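Local coordinates for msDPBB_sym2 protein (Synthetic construct, PDB 7DWW) that is a computationally designed double-psi beta-barrel that reproduces the core fold of RNA polymerase, with no natural function of its own known, at residues V40-V45 with R73-K78. Residues are numbered along the deposited sequence; the frame is centred on the assembly and turned at random.
Sequences VEIMKV and RLLGVK
In this double-psi beta-barrel, the last turn of helix 69-75 packs its Leu75 on the end of strand 39-43, where Ile42 lies. The contact is mostly between carbon atoms, with one leucine methyl set against a backbone oxygen; no hydrogen bond joins 40-45 to 73-78. Each side chain leaves its backbone toward the other segment, and the two cross at about a right angle. CG2 of Ile42 meets CD2 of Leu75 at 3.4 Å, closer than two methyls normally come. Chi1 of -58° puts Ile42 CG1 beside the backbone N, and CG2, anti to that N, is the branch that meets the leucine. The other methyl of Leu75, CD1, sits 3.2 Å from the carbonyl O of Ile42. The two leucine methyls thus touch both the side chain and the backbone of the strand residue. CD1 also comes within 4.2 Å of Met43 CA, although the Met43 side chain starts out away from the helix. An alanine in place of Leu75 would probably open a gap beside Ile42 CG2 and leave the Ile42 carbonyl without its methyl neighbour. Ile42 and Leu75 also touch the neighbouring strand 47-54, at Ala50 and Val48 respectively. Val77 rests in addition on Val83 of strand 82-87.

Directly after Leu75 the helix closes in a Schellman motif. Gly76, with phi 82°, is its C-prime residue. Val77 N bonds back to Met72 O, and Gly76 N makes a weak bond of 3.2 Å to Arg73 O. This turn brings Val77 near Lys44, just past the end of the strand. The lysine chain bends, and its amino end turns off in another direction. Val77 CG1 touches two carbons of this lysine, CB and CD, each at 3.8 Å.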
loop_
_atom_site.group_PDB
_atom_site.type_symbol
_atom_site.label_atom_id
_atom_site.label_comp_id
_atom_site.label_asym_id
_atom_site.label_seq_id
_atom_site.Cartn_x
_atom_site.Cartn_y
_atom_site.Cartn_z
ATOM N N VAL A 40 4.000 4.234 -6.602
ATOM C CA VAL A 40 4.236 2.797 -6.592
ATOM C C VAL A 40 3.113 2.200 -7.405
ATOM O O VAL A 40 2.020 2.767 -7.491
ATOM C CB VAL A 40 4.243 2.174 -5.167
ATOM C CG1 VAL A 40 5.468 2.640 -4.378
ATOM C CG2 VAL A 40 2.934 2.442 -4.469
ATOM N N GLU A 41 3.382 1.039 -7.996
ATOM C CA GLU A 41 2.386 0.260 -8.711
ATOM C C GLU A 41 1.991 -0.936 -7.839
ATOM O O GLU A 41 2.861 -1.598 -7.257
ATOM C CB GLU A 41 2.926 -0.193 -10.081
ATOM C CG GLU A 41 2.040 -1.151 -10.870
ATOM C CD GLU A 41 2.496 -1.338 -12.308
ATOM O OE1 GLU A 41 3.672 -1.053 -12.604
ATOM O OE2 GLU A 41 1.682 -1.764 -13.151
ATOM N N ILE A 42 0.688 -1.176 -7.713
ATOM C CA ILE A 42 0.160 -2.245 -6.882
ATOM C C ILE A 42 -0.600 -3.203 -7.770
ATOM O O ILE A 42 -1.495 -2.790 -8.511
ATOM C CB ILE A 42 -0.751 -1.703 -5.764
ATOM C CG1 ILE A 42 0.029 -0.715 -4.905
ATOM C CG2 ILE A 42 -1.279 -2.882 -4.928
ATOM C CD1 ILE A 42 -0.844 0.246 -4.136
ATOM N N MET A 43 -0.246 -4.484 -7.702
ATOM C CA MET A 43 -0.776 -5.483 -8.617
ATOM C C MET A 43 -1.290 -6.711 -7.877
ATOM O O MET A 43 -0.763 -7.103 -6.819
ATOM C CB MET A 43 0.281 -5.942 -9.626
ATOM C CG MET A 43 1.278 -4.872 -10.024
ATOM S SD MET A 43 2.589 -5.540 -11.065
ATOM C CE MET A 43 1.650 -6.673 -12.090
ATOM N N LYS A 44 -2.350 -7.283 -8.447
ATOM C CA LYS A 44 -2.726 -8.668 -8.205
ATOM C C LYS A 44 -2.964 -9.285 -9.579
ATOM O O LYS A 44 -2.063 -9.913 -10.144
ATOM C CB LYS A 44 -3.965 -8.768 -7.313
ATOM C CG LYS A 44 -4.495 -10.182 -7.129
ATOM C CD LYS A 44 -5.003 -10.408 -5.715
ATOM C CE LYS A 44 -4.219 -11.521 -5.018
ATOM N NZ LYS A 44 -4.277 -12.811 -5.786
ATOM N N VAL A 45 -4.112 -9.055 -10.207
ATOM C CA VAL A 45 -4.333 -9.400 -11.605
ATOM C C VAL A 45 -4.394 -8.148 -12.470
ATOM O O VAL A 45 -3.735 -8.064 -13.507
ATOM C CB VAL A 45 -5.609 -10.256 -11.769
ATOM C CG1 VAL A 45 -6.105 -10.225 -13.217
ATOM C CG2 VAL A 45 -5.337 -11.684 -11.315
ATOM N N ARG A 73 -11.334 -1.639 -4.685
ATOM C CA ARG A 73 -12.315 -2.016 -5.728
ATOM C C ARG A 73 -11.722 -1.762 -7.110
ATOM O O ARG A 73 -11.955 -2.559 -7.999
ATOM C CB ARG A 73 -13.625 -1.256 -5.542
ATOM C CG ARG A 73 -14.568 -1.883 -4.530
ATOM C CD ARG A 73 -15.912 -1.199 -4.496
ATOM N NE ARG A 73 -15.883 0.044 -3.781
ATOM C CZ ARG A 73 -16.208 1.193 -4.325
ATOM N NH1 ARG A 73 -16.577 1.222 -5.590
ATOM N NH2 ARG A 73 -16.172 2.297 -3.615
ATOM N N LEU A 74 -10.992 -0.673 -7.278
ATOM C CA LEU A 74 -10.403 -0.402 -8.603
ATOM C C LEU A 74 -9.420 -1.505 -8.966
ATOM O O LEU A 74 -9.436 -1.928 -10.098
ATOM C CB LEU A 74 -9.687 0.946 -8.566
ATOM C CG LEU A 74 -9.174 1.417 -9.915
ATOM C CD1 LEU A 74 -10.320 1.652 -10.871
ATOM C CD2 LEU A 74 -8.332 2.661 -9.770
ATOM N N LEU A 75 -8.612 -1.951 -8.011
ATOM C CA LEU A 75 -7.587 -2.934 -8.318
ATOM C C LEU A 75 -8.187 -4.325 -8.449
ATOM O O LEU A 75 -7.568 -5.210 -9.058
ATOM C CB LEU A 75 -6.517 -2.887 -7.230
ATOM C CG LEU A 75 -5.308 -3.807 -7.327
ATOM C CD1 LEU A 75 -4.577 -3.617 -8.654
ATOM C CD2 LEU A 75 -4.432 -3.483 -6.141
ATOM N N GLY A 76 -9.375 -4.524 -7.883
ATOM C CA GLY A 76 -9.970 -5.830 -7.771
ATOM C C GLY A 76 -9.495 -6.674 -6.603
ATOM O O GLY A 76 -9.330 -7.889 -6.775
ATOM N N VAL A 77 -9.263 -6.082 -5.425
ATOM C CA VAL A 77 -8.769 -6.827 -4.268
ATOM C C VAL A 77 -9.651 -6.581 -3.047
ATOM O O VAL A 77 -10.422 -5.618 -2.998
ATOM C CB VAL A 77 -7.295 -6.487 -3.937
ATOM C CG1 VAL A 77 -6.388 -6.911 -5.066
ATOM C CG2 VAL A 77 -7.127 -5.002 -3.639
ATOM N N LYS A 78 -9.558 -7.476 -2.062
ATOM C CA LYS A 78 -10.240 -7.307 -0.785
ATOM C C LYS A 78 -9.246 -7.428 0.364
ATOM O O LYS A 78 -8.133 -7.960 0.207
ATOM C CB LYS A 78 -11.357 -8.351 -0.570
ATOM C CG LYS A 78 -10.874 -9.797 -0.569
ATOM C CD LYS A 78 -11.930 -10.760 -0.006
ATOM C CE LYS A 78 -11.538 -12.211 -0.274
ATOM N NZ LYS A 78 -11.186 -12.376 -1.705
#